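Local coordinates for protein rhomboid protease GlpG (Haemophilus influenzae, PDB 2NR9) that probably cleaves transmembrane segments of other proteins within the plane of the inner membrane, as a rhomboid-family serine protease working through a serine-histidine dyad, at residues V20-Y23 with I24-L28; S62-H65 with I66-L70; L177-G180 with F181-K185. The protein carries 2 engineered substitutions. All blocks are in the same frame, centred on the assembly; numbering follows the deposited sequence.

In the fold
The three contacts follow one another along the chain, each a local contact on a different membrane helix. Interaction 1 lies at the C-terminal end of helix 10-27, interaction 2 at the N-terminal start of helix 63-84, and interaction 3 from the middle of helix 166-191 onward. Interactions 1 and 2, with centres about 13 Å apart, pack against each other through Val20 on Leu70 and Tyr23 on Ile66, and share one detergent molecule. Interaction 3 lies across the chain's centre, about 28 Å from interaction 2 and about 35 Å from interaction 1, centre to centre. Helix 63-84 brings Asn69 beside the nucleophile Ser116, whereas helix 166-191 carries the catalytic His169.

Interaction 1 of 3, residues V20-Y23 with I24-L28; sequences VLIY and IAQQL. Engineered in segment 24-28: Ile24 (natural residue Leu). With PQE (3,6,12,15,18,21,24-heptaoxahexatriacontan-1-ol), chain F.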
loop_
_atom_site.group_PDB
_atom_site.type_symbol
_atom_site.label_atom_id
_atom_site.label_comp_id
_atom_site.label_asym_id
_atom_site.label_seq_id
_atom_site.Cartn_x
_atom_site.Cartn_y
_atom_site.Cartn_z
ATOM N N VAL A 20 -4.358 -12.453 4.269
ATOM C CA VAL A 20 -5.193 -13.222 5.185
ATOM C C VAL A 20 -4.592 -14.602 5.455
ATOM O O VAL A 20 -4.561 -15.054 6.597
ATOM C CB VAL A 20 -6.637 -13.408 4.644
ATOM C CG1 VAL A 20 -7.460 -14.275 5.608
ATOM C CG2 VAL A 20 -7.309 -12.065 4.428
ATOM N N LEU A 21 -4.106 -15.261 4.404
ATOM C CA LEU A 21 -3.542 -16.606 4.543
ATOM C C LEU A 21 -2.262 -16.628 5.367
ATOM O O LEU A 21 -2.046 -17.533 6.170
ATOM C CB LEU A 21 -3.310 -17.245 3.180
ATOM C CG LEU A 21 -4.576 -17.529 2.372
ATOM C CD1 LEU A 21 -4.219 -18.133 1.020
ATOM C CD2 LEU A 21 -5.502 -18.453 3.145
ATOM N N ILE A 22 -1.414 -15.631 5.161
ATOM C CA ILE A 22 -0.182 -15.532 5.908
ATOM C C ILE A 22 -0.452 -15.182 7.380
ATOM O O ILE A 22 0.149 -15.770 8.280
ATOM C CB ILE A 22 0.800 -14.556 5.247
ATOM C CG1 ILE A 22 1.269 -15.133 3.901
ATOM C CG2 ILE A 22 2.000 -14.307 6.152
ATOM C CD1 ILE A 22 1.985 -14.137 3.025
ATOM N N TYR A 23 -1.433 -14.316 7.625
ATOM C CA TYR A 23 -1.802 -13.966 9.004
ATOM C C TYR A 23 -2.351 -15.194 9.724
ATOM O O TYR A 23 -1.882 -15.551 10.801
ATOM C CB TYR A 23 -2.826 -12.830 9.034
ATOM C CG TYR A 23 -3.105 -12.270 10.424
ATOM C CD1 TYR A 23 -2.168 -11.474 11.069
ATOM C CD2 TYR A 23 -4.332 -12.471 11.046
ATOM C CE1 TYR A 23 -2.425 -10.927 12.314
ATOM C CE2 TYR A 23 -4.605 -11.923 12.299
ATOM C CZ TYR A 23 -3.642 -11.152 12.926
ATOM O OH TYR A 23 -3.892 -10.600 14.165
ATOM N N ILE A 24 -3.329 -15.857 9.111
ATOM C CA ILE A 24 -3.882 -17.074 9.694
ATOM C C ILE A 24 -2.747 -18.031 10.039
ATOM O O ILE A 24 -2.712 -18.588 11.130
ATOM C CB ILE A 24 -4.881 -17.767 8.750
ATOM C CG1 ILE A 24 -6.089 -16.863 8.489
ATOM C CG2 ILE A 24 -5.365 -19.083 9.362
ATOM C CD1 ILE A 24 -6.978 -16.653 9.714
ATOM N N ALA A 25 -1.807 -18.196 9.113
ATOM C CA ALA A 25 -0.652 -19.049 9.353
ATOM C C ALA A 25 0.118 -18.572 10.587
ATOM O O ALA A 25 0.581 -19.383 11.392
ATOM C CB ALA A 25 0.259 -19.077 8.128
ATOM N N GLN A 26 0.243 -17.256 10.739
ATOM C CA GLN A 26 0.936 -16.702 11.900
ATOM C C GLN A 26 0.303 -17.185 13.206
ATOM O O GLN A 26 0.993 -17.350 14.212
ATOM C CB GLN A 26 0.930 -15.164 11.864
ATOM C CG GLN A 26 1.735 -14.553 10.730
ATOM C CD GLN A 26 1.656 -13.038 10.704
ATOM O OE1 GLN A 26 1.301 -12.446 9.686
ATOM N NE2 GLN A 26 1.955 -12.404 11.833
ATOM N N GLN A 27 -1.001 -17.462 13.165
ATOM C CA GLN A 27 -1.760 -17.818 14.375
ATOM C C GLN A 27 -1.783 -19.310 14.759
ATOM O O GLN A 27 -2.120 -19.641 15.899
ATOM C CB GLN A 27 -3.203 -17.291 14.279
ATOM C CG GLN A 27 -3.331 -15.866 13.730
ATOM C CD GLN A 27 -2.695 -14.813 14.626
ATOM O OE1 GLN A 27 -2.870 -14.826 15.843
ATOM N NE2 GLN A 27 -2.009 -13.856 14.013
ATOM N N LEU A 28 -1.457 -20.209 13.827
ATOM C CA LEU A 28 -1.521 -21.652 14.141
ATOM C C LEU A 28 -0.181 -22.364 14.091
ATOM O O LEU A 28 -0.047 -23.394 13.432
ATOM C CB LEU A 28 -2.482 -22.397 13.211
ATOM C CG LEU A 28 -3.550 -21.677 12.410
ATOM C CD1 LEU A 28 -3.084 -21.609 10.946
ATOM C CD2 LEU A 28 -4.836 -22.467 12.499
HETATM O O47 PQE F . -6.482 -13.594 17.818
HETATM C C68 PQE F . -6.128 -12.362 18.465
HETATM C C52 PQE F . -4.853 -11.801 17.839
HETATM O O70 PQE F . -4.522 -10.558 18.462
HETATM C C55 PQE F . -5.012 -9.439 17.721
HETATM C C58 PQE F . -4.947 -8.183 18.583
HETATM O O71 PQE F . -5.808 -7.182 18.041
HETATM C C61 PQE F . -6.901 -6.890 18.913
HETATM C C62 PQE F . -7.351 -8.167 19.614
HETATM C C63 PQE F . -8.871 -8.284 19.637
HETATM C C66 PQE F . -9.492 -7.718 18.364
HETATM C C67 PQE F . -9.806 -8.825 17.365
HETATM O O72 PQE F . -10.289 -8.245 16.152
HETATM C C65 PQE F . -10.609 -9.242 15.180
HETATM C C64 PQE F . -11.020 -8.579 13.868
HETATM O O73 PQE F . -11.110 -9.564 12.836
HETATM C C60 PQE F . -9.894 -10.295 12.680
HETATM C C59 PQE F . -9.596 -10.484 11.197
HETATM O O74 PQE F . -8.479 -11.359 11.035
HETATM C C57 PQE F . -7.864 -11.215 9.754
HETATM C C56 PQE F . -8.934 -11.058 8.676
HETATM O O75 PQE F . -8.891 -9.738 8.129
HETATM C C54 PQE F . -10.169 -9.331 7.640
HETATM C C53 PQE F . -10.011 -8.116 6.730
HETATM O O76 PQE F . -10.796 -8.293 5.551
HETATM C C51 PQE F . -11.484 -7.095 5.187
HETATM C C50 PQE F . -12.127 -7.257 3.810
HETATM C C49 PQE F . -12.534 -5.904 3.234
HETATM C C48 PQE F . -14.012 -5.877 2.858
HETATM C C47 PQE F . -14.424 -4.494 2.366
HETATM C C46 PQE F . -15.466 -3.868 3.288
HETATM C C45 PQE F . -15.533 -2.356 3.100
HETATM C C44 PQE F . -16.366 -1.697 4.197
HETATM C C43 PQE F . -16.572 -0.209 3.921
HETATM C C42 PQE F . -18.050 0.168 3.976
HETATM C C41 PQE F . -18.253 1.531 4.630
HETATM C C40 PQE F . -19.396 1.496 5.626
#
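Tyr23 and Gln27, one helical turn apart, make the main side-chain contact: the amide nitrogen NE2 of Gln27 lies over one face of the phenol ring, 3.3 Å from Tyr23 CZ and offset toward the rim. Ring and amide planes are 37° apart, so the amide is tilted over the ring. A bend at chi2 of Gln27 (-65°) folds the amide back over the ring. With CG of Tyr23 anti to its backbone N (chi1 -171°), the ring leans out beside the next turn. Gln26 meets Tyr23 differently, its amide nearly perpendicular to the ring and OE1 3.9 Å from Tyr23 CD1. On another side of the helix, Val20 and the engineered Ile24 run alongside each other, with Val20 CG1 4.1 Å from Ile24 CG1.

This is the last part of helix 10-27, in the predicted first transmembrane span of the rhomboid fold. Ile24 N bonds to Val20 O at 2.9 Å in a nearly straight line, but the i to i+4 bond from Gln27 N to Tyr23 O is weak, at 3.2 Å. Farther out, Gln26 NE2 donates to His60 O and weakly to Glu31 OE1, which anchors the amide. Ile66 of helix 63-84 packs on Tyr23, and Ile34 and Met38 of helix 31-38 cover Ile22. Detergent atom C55 lies 3.9 Å from Tyr23 OH.

Interaction 2 of 3, residues S62-H65 with I66-L70; sequences SNLH and ILFNL. With PQE (3,6,12,15,18,21,24-heptaoxahexatriacontan-1-ol), chain F.
Leu64 and Phe68 meet on the surface of the first turns of helix 63-84, the second predicted transmembrane span of the rhomboid fold, which begins with a serine N-cap. The two side chains run alongside each other, Leu64 CD2 reaching Phe68 CE1 at 3.8 Å. Phe68 CG is anti to its own carbonyl carbon (chi1 -80°), which swings the ring back along the helix; Leu64 O lies at the ring's edge, near its plane, 3.4 Å from Phe68 CD1.

At the cap, Ser62 holds OG between its backbone N and carbonyl carbon (chi1 70°). There it accepts from His65 N at 3.0 Å, taking up an amide N-H of the first turn. Ser62 O in turn accepts a bond from Ile66 N, and Leu67 N bonds to Asn63 O.

His65 and Asn69 lie on the inward side. Their ring and amide planes are 64° apart, and Asn69 OD1 stays 3.7 Å from His65 NE2; the polar ends are engaged elsewhere, His65 ND1 with Leu61 N and Asn69 OD1 weakly with His60 NE2. The Asn69 side chain comes within about 4 Å of that of the nucleophile Ser116 and about 6 Å of that of His169, so this turn borders the catalytic dyad.

A detergent chain wraps the outer side. It passes Asn63, in contacts some of which are doubtfully short, and its O71 accepts a weak hydrogen bond from the backbone N of Asn63. The chain then passes Ile66 and runs by Leu67, whose CD1 lies 3.7 Å from detergent atom C53.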
loop_
_atom_site.group_PDB
_atom_site.type_symbol
_atom_site.label_atom_id
_atom_site.label_comp_id
_atom_site.label_asym_id
_atom_site.label_seq_id
_atom_site.Cartn_x
_atom_site.Cartn_y
_atom_site.Cartn_z
ATOM N N SER A 62 -1.503 -7.539 14.258
ATOM C CA SER A 62 -2.719 -7.599 15.061
ATOM C C SER A 62 -3.960 -7.695 14.181
ATOM O O SER A 62 -3.887 -7.498 12.962
ATOM C CB SER A 62 -2.826 -6.391 16.002
ATOM O OG SER A 62 -3.077 -5.197 15.281
ATOM N N ASN A 63 -5.094 -8.009 14.802
ATOM C CA ASN A 63 -6.364 -8.135 14.088
ATOM C C ASN A 63 -6.851 -6.799 13.514
ATOM O O ASN A 63 -7.460 -6.761 12.447
ATOM C CB ASN A 63 -7.442 -8.751 14.995
ATOM C CG ASN A 63 -7.106 -10.174 15.429
ATOM O OD1 ASN A 63 -7.663 -10.689 16.401
ATOM N ND2 ASN A 63 -6.202 -10.814 14.706
ATOM N N LEU A 64 -6.603 -5.712 14.240
ATOM C CA LEU A 64 -6.976 -4.376 13.770
ATOM C C LEU A 64 -5.995 -3.917 12.701
ATOM O O LEU A 64 -6.372 -3.267 11.719
ATOM C CB LEU A 64 -6.997 -3.372 14.928
ATOM C CG LEU A 64 -8.151 -3.486 15.925
ATOM C CD1 LEU A 64 -7.940 -2.556 17.115
ATOM C CD2 LEU A 64 -9.476 -3.188 15.239
ATOM N N HIS A 65 -4.730 -4.248 12.903
ATOM C CA HIS A 65 -3.705 -3.896 11.947
ATOM C C HIS A 65 -4.112 -4.390 10.558
ATOM O O HIS A 65 -4.298 -3.593 9.631
ATOM C CB HIS A 65 -2.363 -4.494 12.386
ATOM C CG HIS A 65 -1.203 -4.071 11.543
ATOM N ND1 HIS A 65 -0.152 -4.913 11.248
ATOM C CD2 HIS A 65 -0.967 -2.924 10.862
ATOM C CE1 HIS A 65 0.710 -4.281 10.472
ATOM N NE2 HIS A 65 0.233 -3.077 10.214
ATOM N N ILE A 66 -4.389 -5.685 10.457
ATOM C CA ILE A 66 -4.746 -6.290 9.186
ATOM C C ILE A 66 -6.160 -5.914 8.736
ATOM O O ILE A 66 -6.408 -5.744 7.548
ATOM C CB ILE A 66 -4.562 -7.832 9.218
ATOM C CG1 ILE A 66 -4.690 -8.422 7.823
ATOM C CG2 ILE A 66 -5.540 -8.479 10.186
ATOM C CD1 ILE A 66 -4.407 -9.901 7.769
ATOM N N LEU A 67 -7.060 -5.708 9.692
ATOM C CA LEU A 67 -8.442 -5.347 9.370
ATOM C C LEU A 67 -8.530 -3.980 8.691
ATOM O O LEU A 67 -9.253 -3.809 7.706
ATOM C CB LEU A 67 -9.321 -5.365 10.622
ATOM C CG LEU A 67 -10.792 -5.022 10.373
ATOM C CD1 LEU A 67 -11.412 -5.995 9.372
ATOM C CD2 LEU A 67 -11.579 -5.011 11.678
ATOM N N PHE A 68 -7.839 -2.995 9.250
ATOM C CA PHE A 68 -7.833 -1.658 8.665
ATOM C C PHE A 68 -7.037 -1.604 7.366
ATOM O O PHE A 68 -7.498 -1.038 6.376
ATOM C CB PHE A 68 -7.349 -0.612 9.675
ATOM C CG PHE A 68 -8.414 -0.176 10.654
ATOM C CD1 PHE A 68 -8.911 -1.057 11.602
ATOM C CD2 PHE A 68 -8.908 1.120 10.628
ATOM C CE1 PHE A 68 -9.893 -0.659 12.496
ATOM C CE2 PHE A 68 -9.885 1.528 11.523
ATOM C CZ PHE A 68 -10.375 0.638 12.461
ATOM N N ASN A 69 -5.875 -2.248 7.340
ATOM C CA ASN A 69 -5.080 -2.281 6.112
ATOM C C ASN A 69 -5.825 -2.895 4.929
ATOM O O ASN A 69 -5.926 -2.278 3.867
ATOM C CB ASN A 69 -3.748 -2.995 6.329
ATOM C CG ASN A 69 -2.737 -2.129 7.035
ATOM O OD1 ASN A 69 -1.555 -2.459 7.088
ATOM N ND2 ASN A 69 -3.179 -0.979 7.521
ATOM N N LEU A 70 -6.352 -4.105 5.114
ATOM C CA LEU A 70 -7.072 -4.803 4.045
ATOM C C LEU A 70 -8.360 -4.118 3.597
ATOM O O LEU A 70 -8.727 -4.200 2.425
ATOM C CB LEU A 70 -7.336 -6.270 4.405
ATOM C CG LEU A 70 -6.101 -7.173 4.353
ATOM C CD1 LEU A 70 -6.500 -8.640 4.312
ATOM C CD2 LEU A 70 -5.270 -6.831 3.131
HETATM O O47 PQE F . -6.482 -13.594 17.818
HETATM C C68 PQE F . -6.128 -12.362 18.465
HETATM C C52 PQE F . -4.853 -11.801 17.839
HETATM O O70 PQE F . -4.522 -10.558 18.462
HETATM C C55 PQE F . -5.012 -9.439 17.721
HETATM C C58 PQE F . -4.947 -8.183 18.583
HETATM O O71 PQE F . -5.808 -7.182 18.041
HETATM C C61 PQE F . -6.901 -6.890 18.913
HETATM C C62 PQE F . -7.351 -8.167 19.614
HETATM C C63 PQE F . -8.871 -8.284 19.637
HETATM C C66 PQE F . -9.492 -7.718 18.364
HETATM C C67 PQE F . -9.806 -8.825 17.365
HETATM O O72 PQE F . -10.289 -8.245 16.152
HETATM C C65 PQE F . -10.609 -9.242 15.180
HETATM C C64 PQE F . -11.020 -8.579 13.868
HETATM O O73 PQE F . -11.110 -9.564 12.836
HETATM C C60 PQE F . -9.894 -10.295 12.680
HETATM C C59 PQE F . -9.596 -10.484 11.197
HETATM O O74 PQE F . -8.479 -11.359 11.035
HETATM C C57 PQE F . -7.864 -11.215 9.754
HETATM C C56 PQE F . -8.934 -11.058 8.676
HETATM O O75 PQE F . -8.891 -9.738 8.129
HETATM C C54 PQE F . -10.169 -9.331 7.640
HETATM C C53 PQE F . -10.011 -8.116 6.730
HETATM O O76 PQE F . -10.796 -8.293 5.551
HETATM C C51 PQE F . -11.484 -7.095 5.187
HETATM C C50 PQE F . -12.127 -7.257 3.810
HETATM C C49 PQE F . -12.534 -5.904 3.234
HETATM C C48 PQE F . -14.012 -5.877 2.858
HETATM C C47 PQE F . -14.424 -4.494 2.366
HETATM C C46 PQE F . -15.466 -3.868 3.288
HETATM C C45 PQE F . -15.533 -2.356 3.100
HETATM C C44 PQE F . -16.366 -1.697 4.197
HETATM C C43 PQE F . -16.572 -0.209 3.921
HETATM C C42 PQE F . -18.050 0.168 3.976
HETATM C C41 PQE F . -18.253 1.531 4.630
HETATM C C40 PQE F . -19.396 1.496 5.626
#

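Interaction 3 of 3, residues L177-G180 with F181-K185; sequences LIWG and FIDSK. With PQE (3,6,12,15,18,21,24-heptaoxahexatriacontan-1-ol), chain E; PA6 ((R)-2-(formyloxy)-3-(phosphonooxy)propyl pentanoate), chain D.
A detergent-binding pocket on helix 166-191, the predicted sixth transmembrane span of the rhomboid fold, is lined here by Trp179 and Asp183, one turn apart. Asp183 extends next to the indole, ring and carboxylate planes 62° apart. Trp179 CD1 comes 3.4 Å from Asp183 OD2, while OD1 lies at the indole edge, in its plane.

The detergent's terminal hydroxyl O47 bridges the pair: it donates to Asp183 OD1 at 2.8 Å and accepts a weak bond from Trp179 NE1 at 3.3 Å. From there the ether chain runs over one indole face, C55 lying 3.6 Å from Trp179 CD1. The other carboxylate oxygen, OD2, is bound to Tyr125 OH and forms a salt bridge with Lys88, which together would fix the rotation of the group and probably stabilise its negative charge. Met91, Leu92 and Val95 of helix 86-108 also pack on the indole.

Backbone i to i+4 bonds, among them Asp183 N to Trp179 O, carry the helix through the site. One step round, Ile178 and Ile182 pack together along the helix surface, the CG2 branch of Ile178 touching CD1 of Ile182 at 3.9 Å. That same CD1 touches both the detergent and a phospholipid fragment, at 3.5 Å from detergent C58 and 3.6 Å from phospholipid C21.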
loop_
_atom_site.group_PDB
_atom_site.type_symbol
_atom_site.label_atom_id
_atom_site.label_comp_id
_atom_site.label_asym_id
_atom_site.label_seq_id
_atom_site.Cartn_x
_atom_site.Cartn_y
_atom_site.Cartn_z
ATOM N N LEU A 177 1.369 10.144 -4.712
ATOM C CA LEU A 177 1.144 11.492 -5.229
ATOM C C LEU A 177 1.973 11.778 -6.487
ATOM O O LEU A 177 1.457 12.311 -7.468
ATOM C CB LEU A 177 1.424 12.546 -4.151
ATOM C CG LEU A 177 0.497 12.587 -2.930
ATOM C CD1 LEU A 177 1.012 13.586 -1.902
ATOM C CD2 LEU A 177 -0.925 12.926 -3.336
ATOM N N ILE A 178 3.258 11.434 -6.450
ATOM C CA ILE A 178 4.136 11.659 -7.605
ATOM C C ILE A 178 3.737 10.788 -8.795
ATOM O O ILE A 178 3.671 11.268 -9.927
ATOM C CB ILE A 178 5.627 11.409 -7.261
ATOM C CG1 ILE A 178 6.120 12.436 -6.238
ATOM C CG2 ILE A 178 6.490 11.478 -8.520
ATOM C CD1 ILE A 178 7.558 12.191 -5.753
ATOM N N TRP A 179 3.447 9.515 -8.534
ATOM C CA TRP A 179 3.086 8.598 -9.605
ATOM C C TRP A 179 1.802 9.061 -10.291
ATOM O O TRP A 179 1.724 9.101 -11.516
ATOM C CB TRP A 179 2.904 7.179 -9.065
ATOM C CG TRP A 179 3.113 6.116 -10.101
ATOM C CD1 TRP A 179 2.634 6.115 -11.379
ATOM C CD2 TRP A 179 3.710 4.824 -9.896
ATOM N NE1 TRP A 179 2.974 4.942 -12.011
ATOM C CE2 TRP A 179 3.622 4.127 -11.118
ATOM C CE3 TRP A 179 4.343 4.206 -8.808
ATOM C CZ2 TRP A 179 4.156 2.844 -11.290
ATOM C CZ3 TRP A 179 4.870 2.930 -8.980
ATOM C CH2 TRP A 179 4.773 2.265 -10.213
ATOM N N GLY A 180 0.807 9.429 -9.488
ATOM C CA GLY A 180 -0.478 9.893 -10.003
ATOM C C GLY A 180 -0.380 11.180 -10.801
ATOM O O GLY A 180 -1.118 11.376 -11.764
ATOM N N PHE A 181 0.503 12.081 -10.373
ATOM C CA PHE A 181 0.720 13.338 -11.080
ATOM C C PHE A 181 1.308 13.040 -12.456
ATOM O O PHE A 181 0.893 13.614 -13.468
ATOM C CB PHE A 181 1.668 14.245 -10.289
ATOM C CG PHE A 181 1.881 15.599 -10.915
ATOM C CD1 PHE A 181 1.075 16.672 -10.566
ATOM C CD2 PHE A 181 2.883 15.796 -11.852
ATOM C CE1 PHE A 181 1.262 17.924 -11.144
ATOM C CE2 PHE A 181 3.072 17.043 -12.438
ATOM C CZ PHE A 181 2.254 18.107 -12.084
ATOM N N ILE A 182 2.267 12.126 -12.487
ATOM C CA ILE A 182 2.894 11.723 -13.736
ATOM C C ILE A 182 1.878 11.085 -14.691
ATOM O O ILE A 182 1.798 11.462 -15.857
ATOM C CB ILE A 182 4.074 10.773 -13.484
ATOM C CG1 ILE A 182 5.202 11.526 -12.770
ATOM C CG2 ILE A 182 4.574 10.184 -14.798
ATOM C CD1 ILE A 182 6.336 10.645 -12.310
ATOM N N ASP A 183 1.084 10.143 -14.184
ATOM C CA ASP A 183 0.048 9.492 -14.998
ATOM C C ASP A 183 -1.000 10.486 -15.481
ATOM O O ASP A 183 -1.503 10.380 -16.601
ATOM C CB ASP A 183 -0.626 8.364 -14.219
ATOM C CG ASP A 183 0.215 7.118 -14.166
ATOM O OD1 ASP A 183 1.183 7.024 -14.957
ATOM O OD2 ASP A 183 -0.114 6.209 -13.371
ATOM N N SER A 184 -1.379 11.406 -14.606
ATOM C CA SER A 184 -2.331 12.437 -14.966
ATOM C C SER A 184 -1.765 13.230 -16.143
ATOM O O SER A 184 -2.461 13.475 -17.130
ATOM C CB SER A 184 -2.596 13.359 -13.776
ATOM O OG SER A 184 -3.482 14.407 -14.130
ATOM N N LYS A 185 -0.483 13.579 -16.054
ATOM C CA LYS A 185 0.187 14.319 -17.120
ATOM C C LYS A 185 0.227 13.538 -18.427
ATOM O O LYS A 185 -0.115 14.066 -19.483
ATOM C CB LYS A 185 1.615 14.707 -16.723
ATOM C CG LYS A 185 2.406 15.274 -17.895
ATOM C CD LYS A 185 3.853 15.585 -17.551
ATOM C CE LYS A 185 4.615 16.003 -18.816
ATOM N NZ LYS A 185 6.016 16.459 -18.525
HETATM O O47 PQE E . 3.129 5.102 -15.314
HETATM C C68 PQE E . 4.530 5.154 -15.002
HETATM C C52 PQE E . 5.002 6.605 -14.979
HETATM O O70 PQE E . 6.161 6.730 -14.151
HETATM C C55 PQE E . 5.819 7.066 -12.807
HETATM C C58 PQE E . 7.088 7.288 -11.992
HETATM O O71 PQE E . 7.047 6.481 -10.816
HETATM C C61 PQE E . 6.782 7.252 -9.641
HETATM C C62 PQE E . 7.975 7.152 -8.699
HETATM C C63 PQE E . 7.718 7.883 -7.389
HETATM C C66 PQE E . 8.800 7.548 -6.367
HETATM C C67 PQE E . 9.186 8.775 -5.555
HETATM O O72 PQE E . 10.607 8.849 -5.445
HETATM C C65 PQE E . 11.068 8.424 -4.163
HETATM C C64 PQE E . 10.202 9.048 -3.072
HETATM O O73 PQE E . 10.700 8.648 -1.795
HETATM C C60 PQE E . 10.067 9.350 -0.724
HETATM C C59 PQE E . 10.862 9.128 0.560
HETATM O O74 PQE E . 11.572 10.317 0.902
HETATM C C57 PQE E . 10.722 11.270 1.537
HETATM C C56 PQE E . 11.049 11.326 3.024
HETATM O O75 PQE E . 9.918 10.916 3.788
HETATM C C54 PQE E . 10.302 10.459 5.083
HETATM C C53 PQE E . 9.520 11.218 6.150
HETATM O O76 PQE E . 9.858 10.694 7.433
HETATM C C51 PQE E . 9.351 11.504 8.491
HETATM C C50 PQE E . 9.013 10.621 9.687
HETATM C C49 PQE E . 7.854 11.211 10.482
HETATM C C48 PQE E . 8.191 11.282 11.968
HETATM C C47 PQE E . 7.915 12.673 12.530
HETATM C C46 PQE E . 7.708 12.626 14.041
HETATM C C45 PQE E . 8.971 13.053 14.784
HETATM C C44 PQE E . 9.077 12.351 16.135
HETATM C C43 PQE E . 10.083 13.053 17.042
HETATM C C42 PQE E . 9.856 12.682 18.504
HETATM C C41 PQE E . 9.077 13.770 19.236
HETATM C C40 PQE E . 9.767 14.168 20.523
HETATM O O32 PA6 D . 11.656 13.969 -14.855
HETATM C C31 PA6 D . 10.548 13.613 -14.480
HETATM C C32 PA6 D . 9.671 14.540 -13.673
HETATM C C33 PA6 D . 8.926 15.483 -14.611
HETATM C C34 PA6 D . 7.424 15.219 -14.580
HETATM C C35 PA6 D . 6.936 15.010 -13.163
HETATM O O31 PA6 D . 10.078 12.279 -14.819
HETATM C C3 PA6 D . 10.861 11.430 -15.655
HETATM C C2 PA6 D . 10.207 10.054 -15.741
HETATM O O21 PA6 D . 10.239 9.425 -14.459
HETATM C C21 PA6 D . 9.768 10.133 -13.277
HETATM O O22 PA6 D . 9.944 9.659 -12.167
HETATM C C1 PA6 D . 8.761 10.193 -16.212
HETATM O O11 PA6 D . 8.647 11.288 -17.121
HETATM P P PA6 D . 7.198 11.829 -17.576
HETATM O O13 PA6 D . 6.929 12.988 -16.646
HETATM O O14 PA6 D . 7.387 12.225 -19.022
HETATM O O12 PA6 D . 6.289 10.640 -17.372
#